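Local coordinates for protein inactive glucansucrase (Lactobacillus reuteri, PDB 5JBD) that is an inactive glucansucrase of glycosyl hydrolase family 70, built around a circularly permuted TIM barrel and carrying a bound calcium ion, at residues R359-N364 / L506-L511; Q443-A448 / P607-Y612; G536-V541 / I554-A559; M547-V552 / K598-G603. All blocks are in the same frame, centred on the assembly; numbering follows the deposited sequence.

Contact 1 (R359-N364 / L506-L511); sequences RDNIGN and LNNNLL
Ile362 packs onto the backbone of Asn509 and Leu510 at the turn of a β-hairpin, whose strands 501-505 and 510-515 belong to the large antiparallel sheet beside the barrel. On the tight side the side chain of Ile362 presses on backbone and on one leucine. CG2 of Ile362 lies 3.6 Å from Leu510 N and equally close to the carbonyl carbon of Asn509, its methyl resting against the peptide that ends the type I turn Asn507-Leu510. With CG1 anti to the backbone N (chi1 -155°), the other branch reaches Leu511, where CG1 and Leu511 CD2 are 4.0 Å apart. The same CD2 comes to 3.4 Å from Ile362 O. Val352 of helix 343-354 also touches Ile362, so the loop residue sits between helix and hairpin.

Toward solvent the contact is polar and looser. Asn361 ND2 donates to Asn508 O (2.9 Å), whereas its approach to Asn508 OD1, at 3.5 Å, is only a weak bond. The two side chains cross at about a right angle, and the exposed Asn508 finds its stronger partner in Lys505 NZ, which also binds Asn361 OD1. That oxygen accepts from Gly363 N as well (2.9 Å), a capping bond at the turn leading into helix 364-367. The hairpin turn has its own internal brace, an Asx turn in which Asn509 N donates to Asn507 OD1 over 2.9 Å at 152°.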
loop_
_atom_site.group_PDB
_atom_site.type_symbol
_atom_site.label_atom_id
_atom_site.label_comp_id
_atom_site.label_asym_id
_atom_site.label_seq_id
_atom_site.Cartn_x
_atom_site.Cartn_y
_atom_site.Cartn_z
ATOM N N ARG A 359 -6.793 -18.719 22.716
ATOM C CA ARG A 359 -7.454 -19.008 21.431
ATOM C C ARG A 359 -8.965 -18.904 21.586
ATOM O O ARG A 359 -9.516 -19.400 22.565
ATOM C CB ARG A 359 -7.114 -20.410 20.930
ATOM C CG ARG A 359 -5.675 -20.531 20.484
ATOM C CD ARG A 359 -5.311 -21.946 20.092
ATOM N NE ARG A 359 -3.886 -22.004 19.766
ATOM C CZ ARG A 359 -3.142 -23.105 19.659
ATOM N NH1 ARG A 359 -3.660 -24.318 19.808
ATOM N NH2 ARG A 359 -1.848 -22.977 19.369
ATOM N N ASP A 360 -9.620 -18.242 20.633
ATOM C CA ASP A 360 -11.075 -18.226 20.574
ATOM C C ASP A 360 -11.579 -19.626 20.242
ATOM O O ASP A 360 -10.819 -20.472 19.761
ATOM C CB ASP A 360 -11.583 -17.236 19.536
ATOM C CG ASP A 360 -11.293 -15.766 19.892
ATOM O OD1 ASP A 360 -10.726 -15.449 20.962
ATOM O OD2 ASP A 360 -11.688 -14.907 19.077
ATOM N N ASN A 361 -12.850 -19.883 20.547
ATOM C CA ASN A 361 -13.416 -21.204 20.364
ATOM C C ASN A 361 -13.449 -21.625 18.894
ATOM O O ASN A 361 -13.680 -20.803 18.003
ATOM C CB ASN A 361 -14.830 -21.273 20.948
ATOM C CG ASN A 361 -15.364 -22.685 20.982
ATOM O OD1 ASN A 361 -16.132 -23.095 20.104
ATOM N ND2 ASN A 361 -14.919 -23.458 21.967
ATOM N N ILE A 362 -13.221 -22.916 18.663
ATOM C CA ILE A 362 -13.262 -23.520 17.329
ATOM C C ILE A 362 -14.541 -23.167 16.531
ATOM O O ILE A 362 -14.505 -23.003 15.304
ATOM C CB ILE A 362 -13.067 -25.059 17.424
ATOM C CG1 ILE A 362 -12.503 -25.644 16.120
ATOM C CG2 ILE A 362 -14.360 -25.765 17.832
ATOM C CD1 ILE A 362 -11.048 -25.300 15.854
ATOM N N GLY A 363 -15.661 -23.048 17.230
ATOM C CA GLY A 363 -16.936 -22.699 16.597
ATOM C C GLY A 363 -17.000 -21.344 15.899
ATOM O O GLY A 363 -17.879 -21.121 15.059
ATOM N N ASN A 364 -16.103 -20.429 16.258
ATOM C CA ASN A 364 -16.000 -19.143 15.561
ATOM C C ASN A 364 -15.714 -19.293 14.059
ATOM O O ASN A 364 -16.114 -18.442 13.288
ATOM C CB ASN A 364 -14.948 -18.232 16.200
ATOM C CG ASN A 364 -15.382 -17.669 17.543
ATOM O OD1 ASN A 364 -16.296 -18.175 18.185
ATOM N ND2 ASN A 364 -14.696 -16.620 17.987
ATOM N N LEU A 506 -17.523 -31.306 16.833
ATOM C CA LEU A 506 -17.490 -32.703 17.290
ATOM C C LEU A 506 -17.243 -32.800 18.792
ATOM O O LEU A 506 -17.670 -33.750 19.431
ATOM C CB LEU A 506 -16.430 -33.495 16.518
ATOM C CG LEU A 506 -16.616 -33.526 14.996
ATOM C CD1 LEU A 506 -15.381 -34.124 14.341
ATOM C CD2 LEU A 506 -17.885 -34.267 14.563
ATOM N N ASN A 507 -16.517 -31.835 19.341
ATOM C CA ASN A 507 -16.428 -31.632 20.786
ATOM C C ASN A 507 -16.175 -30.149 20.959
ATOM O O ASN A 507 -16.239 -29.435 19.971
ATOM C CB ASN A 507 -15.354 -32.546 21.435
ATOM C CG ASN A 507 -13.935 -32.266 20.936
ATOM O OD1 ASN A 507 -13.535 -31.115 20.763
ATOM N ND2 ASN A 507 -13.167 -33.331 20.710
ATOM N N ASN A 508 -15.866 -29.667 22.162
ATOM C CA ASN A 508 -15.795 -28.216 22.372
ATOM C C ASN A 508 -14.660 -27.519 21.606
ATOM O O ASN A 508 -14.743 -26.314 21.373
ATOM C CB ASN A 508 -15.704 -27.858 23.866
ATOM C CG ASN A 508 -16.048 -26.386 24.148
ATOM O OD1 ASN A 508 -16.946 -25.799 23.517
ATOM N ND2 ASN A 508 -15.303 -25.771 25.070
ATOM N N ASN A 509 -13.634 -28.272 21.197
ATOM C CA ASN A 509 -12.476 -27.697 20.513
ATOM C C ASN A 509 -12.133 -28.326 19.162
ATOM O O ASN A 509 -11.046 -28.088 18.648
ATOM C CB ASN A 509 -11.260 -27.775 21.446
ATOM C CG ASN A 509 -11.536 -27.153 22.796
ATOM O OD1 ASN A 509 -11.870 -25.975 22.892
ATOM N ND2 ASN A 509 -11.460 -27.953 23.841
ATOM N N LEU A 510 -13.065 -29.066 18.558
ATOM C CA LEU A 510 -12.804 -29.771 17.302
ATOM C C LEU A 510 -14.025 -29.680 16.403
ATOM O O LEU A 510 -15.139 -29.926 16.863
ATOM C CB LEU A 510 -12.489 -31.238 17.596
ATOM C CG LEU A 510 -12.269 -32.212 16.421
ATOM C CD1 LEU A 510 -10.894 -32.013 15.801
ATOM C CD2 LEU A 510 -12.411 -33.635 16.915
ATOM N N LEU A 511 -13.819 -29.353 15.121
ATOM C CA LEU A 511 -14.914 -29.391 14.162
ATOM C C LEU A 511 -14.587 -30.159 12.895
ATOM O O LEU A 511 -13.411 -30.399 12.584
ATOM C CB LEU A 511 -15.394 -27.978 13.858
ATOM C CG LEU A 511 -14.579 -27.012 13.000
ATOM C CD1 LEU A 511 -14.567 -27.392 11.520
ATOM C CD2 LEU A 511 -15.168 -25.618 13.165
#

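Contact 2 (Q443-A448 / P607-Y612); sequences QYNVPA and PYVSGY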
loop_
_atom_site.group_PDB
_atom_site.type_symbol
_atom_site.label_atom_id
_atom_site.label_comp_id
_atom_site.label_asym_id
_atom_site.label_seq_id
_atom_site.Cartn_x
_atom_site.Cartn_y
_atom_site.Cartn_z
ATOM N N GLN A 443 2.684 -17.532 13.257
ATOM C CA GLN A 443 1.364 -18.145 13.413
ATOM C C GLN A 443 1.441 -19.626 13.694
ATOM O O GLN A 443 2.203 -20.340 13.066
ATOM C CB GLN A 443 0.534 -17.928 12.134
ATOM C CG GLN A 443 0.025 -16.518 11.990
ATOM C CD GLN A 443 -1.115 -16.249 12.935
ATOM O OE1 GLN A 443 -0.984 -15.502 13.905
ATOM N NE2 GLN A 443 -2.235 -16.861 12.665
ATOM N N TYR A 444 0.611 -20.087 14.629
ATOM C CA TYR A 444 0.365 -21.514 14.828
ATOM C C TYR A 444 -0.621 -22.032 13.767
ATOM O O TYR A 444 -1.390 -21.261 13.190
ATOM C CB TYR A 444 -0.213 -21.762 16.219
ATOM C CG TYR A 444 0.774 -21.625 17.364
ATOM C CD1 TYR A 444 1.253 -20.376 17.763
ATOM C CD2 TYR A 444 1.225 -22.742 18.042
ATOM C CE1 TYR A 444 2.175 -20.255 18.797
ATOM C CE2 TYR A 444 2.135 -22.635 19.089
ATOM C CZ TYR A 444 2.609 -21.390 19.459
ATOM O OH TYR A 444 3.518 -21.287 20.504
ATOM N N ASN A 445 -0.579 -23.335 13.527
ATOM C CA ASN A 445 -1.568 -24.035 12.707
ATOM C C ASN A 445 -1.755 -23.489 11.290
ATOM O O ASN A 445 -2.892 -23.388 10.808
ATOM C CB ASN A 445 -2.934 -24.053 13.442
ATOM C CG ASN A 445 -2.986 -25.057 14.579
ATOM O OD1 ASN A 445 -2.760 -26.275 14.403
ATOM N ND2 ASN A 445 -3.348 -24.571 15.750
ATOM N N VAL A 446 -0.660 -23.148 10.609
ATOM C CA VAL A 446 -0.770 -22.600 9.253
ATOM C C VAL A 446 -1.440 -23.598 8.285
ATOM O O VAL A 446 -2.351 -23.208 7.528
ATOM C CB VAL A 446 0.581 -22.053 8.728
ATOM C CG1 VAL A 446 0.478 -21.632 7.262
ATOM C CG2 VAL A 446 1.003 -20.851 9.572
ATOM N N PRO A 447 -1.034 -24.879 8.320
ATOM C CA PRO A 447 -1.706 -25.859 7.460
ATOM C C PRO A 447 -3.221 -25.958 7.677
ATOM O O PRO A 447 -3.973 -25.979 6.701
ATOM C CB PRO A 447 -1.015 -27.172 7.813
ATOM C CG PRO A 447 0.365 -26.762 8.212
ATOM C CD PRO A 447 0.143 -25.472 8.978
ATOM N N ALA A 448 -3.662 -25.963 8.930
ATOM C CA ALA A 448 -5.104 -26.002 9.222
ATOM C C ALA A 448 -5.829 -24.718 8.784
ATOM O O ALA A 448 -6.976 -24.782 8.322
ATOM C CB ALA A 448 -5.347 -26.301 10.710
ATOM N N PRO A 607 5.591 -28.382 14.981
ATOM C CA PRO A 607 5.655 -27.121 14.239
ATOM C C PRO A 607 4.490 -26.864 13.264
ATOM O O PRO A 607 4.197 -25.700 12.973
ATOM C CB PRO A 607 6.993 -27.230 13.476
ATOM C CG PRO A 607 7.809 -28.193 14.278
ATOM C CD PRO A 607 6.801 -29.197 14.755
ATOM N N TYR A 608 3.852 -27.940 12.799
ATOM C CA TYR A 608 2.784 -27.891 11.814
ATOM C C TYR A 608 1.385 -27.804 12.443
ATOM O O TYR A 608 0.525 -27.118 11.897
ATOM C CB TYR A 608 2.863 -29.132 10.910
ATOM C CG TYR A 608 4.182 -29.230 10.164
ATOM C CD1 TYR A 608 4.339 -28.632 8.923
ATOM C CD2 TYR A 608 5.296 -29.891 10.721
ATOM C CE1 TYR A 608 5.549 -28.691 8.235
ATOM C CE2 TYR A 608 6.513 -29.951 10.039
ATOM C CZ TYR A 608 6.626 -29.342 8.798
ATOM O OH TYR A 608 7.803 -29.383 8.103
ATOM N N VAL A 609 1.178 -28.479 13.580
ATOM C CA VAL A 609 -0.149 -28.631 14.215
ATOM C C VAL A 609 -0.068 -28.405 15.735
ATOM O O VAL A 609 0.798 -28.974 16.419
ATOM C CB VAL A 609 -0.748 -30.033 13.938
ATOM C CG1 VAL A 609 -2.133 -30.191 14.581
ATOM C CG2 VAL A 609 -0.810 -30.318 12.443
ATOM N N SER A 610 -0.952 -27.537 16.237
ATOM C CA SER A 610 -1.197 -27.333 17.656
ATOM C C SER A 610 -2.689 -27.553 17.893
ATOM O O SER A 610 -3.494 -26.605 17.825
ATOM C CB SER A 610 -0.776 -25.928 18.054
ATOM O OG SER A 610 -0.911 -25.730 19.448
ATOM N N GLY A 611 -3.034 -28.804 18.164
ATOM C CA GLY A 611 -4.413 -29.292 18.100
ATOM C C GLY A 611 -4.469 -30.524 17.207
ATOM O O GLY A 611 -3.767 -31.506 17.466
ATOM N N TYR A 612 -5.261 -30.462 16.140
ATOM C CA TYR A 612 -5.359 -31.581 15.196
ATOM C C TYR A 612 -5.670 -31.097 13.795
ATOM O O TYR A 612 -6.404 -30.114 13.628
ATOM C CB TYR A 612 -6.443 -32.568 15.638
ATOM C CG TYR A 612 -6.556 -33.800 14.733
ATOM C CD1 TYR A 612 -5.622 -34.836 14.805
ATOM C CD2 TYR A 612 -7.579 -33.902 13.774
ATOM C CE1 TYR A 612 -5.705 -35.943 13.966
ATOM C CE2 TYR A 612 -7.671 -35.004 12.935
ATOM C CZ TYR A 612 -6.740 -36.027 13.039
ATOM O OH TYR A 612 -6.841 -37.127 12.207
HETATM O O HOH W 1 -2.337 -27.101 11.073
HETATM O O HOH W 2 1.677 -24.837 14.834
HETATM O O HOH W 3 2.018 -23.907 11.759
#
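Asn445 ND2 is gripped by two carbonyl oxygens, Ser610 O at 2.9 Å across the contact and Leu353 O from outside it. The Ser610 bond is nearly straight (169°), and its acceptor lies in the amide plane of Asn445. The other end of the same amide answers the same residue: Ser610 N donates to Asn445 OD1 over 2.9 Å, from above the carbonyl plane. One side chain thus pairs with both the N-H and the C=O of Ser610, and these two bonds together fix the rotation of the amide. CG stands anti to the carbonyl carbon (chi1 -76°), and the amide beyond it is turned to the 607-612 loop although Asn445 occupies the N-cap position of helix 446-455.

Water takes up N-H groups at that helix start. Water 1 accepts from Ala448 N (2.8 Å) and donates to Tyr608 O, while water 3 accepts from Val446 N (3.0 Å) and donates to Pro607 O. Water 2 joins Asn445 N to the same Pro607 O, so three waters link these two carbonyls to the helix start. Close packing flanks them: Ser610 CB meets the edge of the Tyr444 ring at CD2 (3.8 Å), and Pro447 CD lies 3.4 Å from Tyr608 O.

The loop joining strand 596-605 to strand 612-618 of the large antiparallel sheet docks on the N-terminal end of helix 446-455, which leads to barrel strand 460-464. Leu353 of helix 343-354 lies at the Asn445 amide, Leu576 of strand 576-577 touches Pro447 and Tyr608, and Leu613 touches Pro447 and Ala448.

Contact 3 (G536-V541 / I554-A559); sequences GMAVLV and INMGRA
Two β layers meet here face to face: Ala538 and Leu540 on strand 537-542, inside the large antiparallel sheet, pack against Ile554 near the end of strand 550-555 and Met556 just past it, that strand belonging to a separate two-stranded sheet. The segments stay 7.2 Å apart at their nearest CA atoms, Ala538 and Met556, too far for backbone pairing. Leu540 and Ile554 reach toward each other tip to tip, with CD1 of Leu540 3.8 Å from CD1 of Ile554. Ala538 CB is met by two partners, CG2 of Ile554 at 4.0 Å and the sulfur of Met556 at 3.6 Å. The methionine chain bends twice: chi2 (-56°) places SD and chi3 (-68°) places CE, which ends 3.7 Å from Ala538 CB. Just beyond, the chain leaves the strand through an Asx turn, Gly557 N donating to Asn555 OD1 over 3.0 Å.

The backbone of strand 537-542 is already engaged within its own sheet, Met537 and Val539 with Arg515 and Ser513, Ala538 and Leu540 with Trp616 and Gly614. With no hydrogen bond between the segments and all five touching residues buried, cohesion across this interface probably rests on dispersion and the exclusion of water.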
loop_
_atom_site.group_PDB
_atom_site.type_symbol
_atom_site.label_atom_id
_atom_site.label_comp_id
_atom_site.label_asym_id
_atom_site.label_seq_id
_atom_site.Cartn_x
_atom_site.Cartn_y
_atom_site.Cartn_z
ATOM N N GLY A 536 -16.248 -34.094 -3.138
ATOM C CA GLY A 536 -16.471 -33.767 -1.732
ATOM C C GLY A 536 -15.208 -33.979 -0.899
ATOM O O GLY A 536 -14.209 -34.518 -1.371
ATOM N N MET A 537 -15.262 -33.543 0.353
ATOM C CA MET A 537 -14.087 -33.527 1.243
ATOM C C MET A 537 -14.549 -33.382 2.696
ATOM O O MET A 537 -15.577 -32.765 2.970
ATOM C CB MET A 537 -13.136 -32.364 0.849
ATOM C CG MET A 537 -11.881 -32.184 1.716
ATOM S SD MET A 537 -10.871 -30.730 1.300
ATOM C CE MET A 537 -9.939 -31.361 -0.089
ATOM N N ALA A 538 -13.779 -33.969 3.612
ATOM C CA ALA A 538 -13.915 -33.709 5.045
ATOM C C ALA A 538 -12.609 -33.130 5.560
ATOM O O ALA A 538 -11.541 -33.702 5.348
ATOM C CB ALA A 538 -14.255 -34.988 5.792
ATOM N N VAL A 539 -12.708 -31.984 6.228
ATOM C CA VAL A 539 -11.589 -31.338 6.894
ATOM C C VAL A 539 -11.856 -31.323 8.413
ATOM O O VAL A 539 -12.857 -30.772 8.865
ATOM C CB VAL A 539 -11.418 -29.903 6.367
ATOM C CG1 VAL A 539 -10.367 -29.137 7.168
ATOM C CG2 VAL A 539 -11.058 -29.936 4.890
ATOM N N LEU A 540 -10.952 -31.925 9.175
ATOM C CA LEU A 540 -11.050 -32.010 10.640
ATOM C C LEU A 540 -10.000 -31.103 11.244
ATOM O O LEU A 540 -8.813 -31.303 11.005
ATOM C CB LEU A 540 -10.835 -33.447 11.119
ATOM C CG LEU A 540 -12.067 -34.337 11.212
ATOM C CD1 LEU A 540 -12.866 -34.336 9.922
ATOM C CD2 LEU A 540 -11.677 -35.755 11.605
ATOM N N VAL A 541 -10.432 -30.127 12.039
ATOM C CA VAL A 541 -9.536 -29.185 12.659
ATOM C C VAL A 541 -9.857 -29.002 14.138
ATOM O O VAL A 541 -10.997 -28.685 14.490
ATOM C CB VAL A 541 -9.623 -27.824 11.949
ATOM C CG1 VAL A 541 -8.781 -26.781 12.677
ATOM C CG2 VAL A 541 -9.181 -27.974 10.505
ATOM N N ILE A 554 -18.072 -38.513 11.282
ATOM C CA ILE A 554 -18.207 -37.431 10.289
ATOM C C ILE A 554 -19.309 -37.778 9.293
ATOM O O ILE A 554 -19.284 -38.846 8.702
ATOM C CB ILE A 554 -16.903 -37.227 9.469
ATOM C CG1 ILE A 554 -15.671 -37.209 10.374
ATOM C CG2 ILE A 554 -16.991 -35.957 8.614
ATOM C CD1 ILE A 554 -15.760 -36.248 11.538
ATOM N N ASN A 555 -20.261 -36.879 9.090
ATOM C CA ASN A 555 -21.305 -37.109 8.105
ATOM C C ASN A 555 -20.867 -36.640 6.715
ATOM O O ASN A 555 -20.917 -35.441 6.412
ATOM C CB ASN A 555 -22.608 -36.417 8.496
ATOM C CG ASN A 555 -23.738 -36.740 7.535
ATOM O OD1 ASN A 555 -23.618 -37.661 6.717
ATOM N ND2 ASN A 555 -24.852 -36.027 7.651
ATOM N N MET A 556 -20.493 -37.590 5.861
ATOM C CA MET A 556 -20.107 -37.293 4.475
ATOM C C MET A 556 -21.310 -37.053 3.550
ATOM O O MET A 556 -21.146 -36.508 2.450
ATOM C CB MET A 556 -19.226 -38.420 3.919
ATOM C CG MET A 556 -18.027 -38.781 4.798
ATOM S SD MET A 556 -16.931 -37.387 5.162
ATOM C CE MET A 556 -16.246 -37.084 3.543
ATOM N N GLY A 557 -22.496 -37.477 3.984
ATOM C CA GLY A 557 -23.734 -37.302 3.235
ATOM C C GLY A 557 -24.256 -38.575 2.595
ATOM O O GLY A 557 -23.506 -39.527 2.371
ATOM N N ARG A 558 -25.543 -38.556 2.258
ATOM C CA ARG A 558 -26.238 -39.697 1.651
ATOM C C ARG A 558 -25.688 -40.085 0.280
ATOM O O ARG A 558 -25.837 -41.223 -0.133
ATOM C CB ARG A 558 -27.753 -39.423 1.504
ATOM C CG ARG A 558 -28.510 -39.309 2.815
ATOM C CD ARG A 558 -28.675 -40.669 3.478
ATOM N NE ARG A 558 -29.195 -40.547 4.837
ATOM C CZ ARG A 558 -29.229 -41.538 5.725
ATOM N NH1 ARG A 558 -28.780 -42.757 5.411
ATOM N NH2 ARG A 558 -29.727 -41.307 6.944
ATOM N N ALA A 559 -25.052 -39.143 -0.416
ATOM C CA ALA A 559 -24.388 -39.447 -1.681
ATOM C C ALA A 559 -23.145 -40.305 -1.519
ATOM O O ALA A 559 -22.614 -40.783 -2.514
ATOM C CB ALA A 559 -24.030 -38.153 -2.414
#

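Contact 4 (M547-V552 / K598-G603); sequences MAQQSV and KVTVKG
Backbone hydrogen bonds set the register of Gln550 with Val601 and of Val552 with Val599, both antiparallel hydrogen-bonded pairs. Gln550 N and Val601 O are 3.0 Å apart, as are Val601 N and Gln550 O; Val552 N donates to Val599 O at 2.8 Å and Val599 N to Val552 O at 2.9 Å. Beyond the bridged pairs, Gly603 N still donates to Met547 O (2.9 Å, 163°). CA-H···O contacts fill in between.

Packing dominates the face bearing Val552, Val599 and Val601, which Gln550 shares. CG1 of Val552 lies 4.0 Å from CG2 of Val601, the two side chains crossing at about a right angle, and Met547 CE approaches that same CG2. Leu510 and Leu540 of the large sheet pack on this side. Elsewhere, Lys602 CB packs on Gln549 CA and CB.

Polar contacts mark the other face. Ser551 OG, anti to its backbone N (chi1 -176°), accepts from Lys598 NZ over 3.0 Å, and water 4 bridges it to Thr600 OG1. Nearby, Gln549 and Lys602 bind Glu584 and Glu573 respectively.

A mainly apolar face and a polar one, on antiparallel strands (N-to-C directions at 147°), typify a two-stranded ribbon laid on a larger sheet.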
loop_
_atom_site.group_PDB
_atom_site.type_symbol
_atom_site.label_atom_id
_atom_site.label_comp_id
_atom_site.label_asym_id
_atom_site.label_seq_id
_atom_site.Cartn_x
_atom_site.Cartn_y
_atom_site.Cartn_z
ATOM N N MET A 547 -5.992 -32.195 23.652
ATOM C CA MET A 547 -7.246 -32.911 23.426
ATOM C C MET A 547 -7.056 -34.405 23.623
ATOM O O MET A 547 -6.125 -34.996 23.075
ATOM C CB MET A 547 -7.792 -32.629 22.015
ATOM C CG MET A 547 -9.142 -33.263 21.706
ATOM S SD MET A 547 -9.730 -32.845 20.055
ATOM C CE MET A 547 -8.651 -33.890 19.069
ATOM N N ALA A 548 -7.935 -35.011 24.425
ATOM C CA ALA A 548 -7.865 -36.444 24.699
ATOM C C ALA A 548 -8.173 -37.239 23.433
ATOM O O ALA A 548 -8.966 -36.806 22.588
ATOM C CB ALA A 548 -8.841 -36.832 25.819
ATOM N N GLN A 549 -7.529 -38.397 23.297
ATOM C CA GLN A 549 -7.785 -39.271 22.156
ATOM C C GLN A 549 -9.213 -39.793 22.216
ATOM O O GLN A 549 -9.708 -40.141 23.301
ATOM C CB GLN A 549 -6.783 -40.430 22.084
ATOM C CG GLN A 549 -7.000 -41.372 20.904
ATOM C CD GLN A 549 -5.828 -42.323 20.709
ATOM O OE1 GLN A 549 -5.622 -43.245 21.498
ATOM N NE2 GLN A 549 -5.073 -42.118 19.642
ATOM N N GLN A 550 -9.851 -39.853 21.046
ATOM C CA GLN A 550 -11.246 -40.275 20.917
ATOM C C GLN A 550 -11.606 -40.615 19.484
ATOM O O GLN A 550 -10.900 -40.229 18.546
ATOM C CB GLN A 550 -12.183 -39.163 21.400
ATOM C CG GLN A 550 -12.223 -37.918 20.498
ATOM C CD GLN A 550 -12.748 -36.705 21.234
ATOM O OE1 GLN A 550 -13.939 -36.413 21.181
ATOM N NE2 GLN A 550 -11.872 -36.028 21.977
ATOM N N SER A 551 -12.732 -41.296 19.331
ATOM C CA SER A 551 -13.331 -41.563 18.031
ATOM C C SER A 551 -14.386 -40.484 17.729
ATOM O O SER A 551 -15.022 -39.987 18.650
ATOM C CB SER A 551 -13.975 -42.939 18.043
ATOM O OG SER A 551 -14.487 -43.269 16.769
ATOM N N VAL A 552 -14.524 -40.111 16.452
ATOM C CA VAL A 552 -15.534 -39.146 16.010
ATOM C C VAL A 552 -16.238 -39.662 14.763
ATOM O O VAL A 552 -15.651 -40.416 13.991
ATOM C CB VAL A 552 -14.930 -37.756 15.716
ATOM C CG1 VAL A 552 -14.373 -37.149 16.998
ATOM C CG2 VAL A 552 -13.837 -37.827 14.655
ATOM N N LYS A 598 -15.912 -42.913 10.383
ATOM C CA LYS A 598 -15.424 -43.052 11.762
ATOM C C LYS A 598 -13.926 -42.801 11.799
ATOM O O LYS A 598 -13.176 -43.514 11.148
ATOM C CB LYS A 598 -15.690 -44.500 12.278
ATOM C CG LYS A 598 -17.001 -44.699 13.054
ATOM C CD LYS A 598 -16.775 -44.493 14.557
ATOM C CE LYS A 598 -17.794 -43.556 15.171
ATOM N NZ LYS A 598 -17.434 -43.165 16.557
ATOM N N VAL A 599 -13.486 -41.831 12.588
ATOM C CA VAL A 599 -12.088 -41.407 12.571
ATOM C C VAL A 599 -11.571 -41.305 14.005
ATOM O O VAL A 599 -12.310 -40.891 14.904
ATOM C CB VAL A 599 -11.943 -40.022 11.856
ATOM C CG1 VAL A 599 -10.487 -39.582 11.804
ATOM C CG2 VAL A 599 -12.514 -40.073 10.438
ATOM N N THR A 600 -10.298 -41.645 14.200
ATOM C CA THR A 600 -9.614 -41.453 15.482
ATOM C C THR A 600 -8.737 -40.203 15.496
ATOM O O THR A 600 -7.932 -39.997 14.585
ATOM C CB THR A 600 -8.740 -42.678 15.833
ATOM O OG1 THR A 600 -9.547 -43.846 15.793
ATOM C CG2 THR A 600 -8.125 -42.549 17.222
ATOM N N VAL A 601 -8.872 -39.399 16.555
ATOM C CA VAL A 601 -8.206 -38.102 16.669
ATOM C C VAL A 601 -7.673 -37.877 18.074
ATOM O O VAL A 601 -8.160 -38.481 19.022
ATOM C CB VAL A 601 -9.177 -36.948 16.313
ATOM C CG1 VAL A 601 -9.696 -37.104 14.878
ATOM C CG2 VAL A 601 -10.347 -36.859 17.289
ATOM N N LYS A 602 -6.709 -36.971 18.196
ATOM C CA LYS A 602 -6.195 -36.497 19.489
ATOM C C LYS A 602 -5.436 -35.193 19.316
ATOM O O LYS A 602 -5.142 -34.786 18.189
ATOM C CB LYS A 602 -5.273 -37.535 20.120
ATOM C CG LYS A 602 -3.922 -37.686 19.431
ATOM C CD LYS A 602 -3.130 -38.863 19.997
ATOM C CE LYS A 602 -2.182 -38.424 21.099
ATOM N NZ LYS A 602 -1.068 -37.557 20.600
ATOM N N GLY A 603 -5.113 -34.539 20.427
ATOM C CA GLY A 603 -4.292 -33.336 20.410
ATOM C C GLY A 603 -2.809 -33.622 20.154
ATOM O O GLY A 603 -2.258 -34.590 20.695
HETATM O O HOH W 4 -12.312 -44.363 14.987
#

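All four contacts lie on the same side of the chain's centre, around the large antiparallel β sheet, probably domain C of the family. Contacts 2 and 3 are buried, yet contact 2 is polar and hydrated where the barrel side meets a loop, whereas contact 3 is purely apolar between two sheets. Contacts 1 and 4 are partly buried, each with an apolar inner and a polar outer side. Contacts 3 and 4 share strand 550-555, and Leu540 CD2 touches Val599 CG1 at 4.0 Å. Contacts 1 and 3 use neighbouring strands, linked by Leu511 N and Val541 O. Arg359 NH2 and Ser610 OG, 2.9 Å apart, join contact 1 to contact 2.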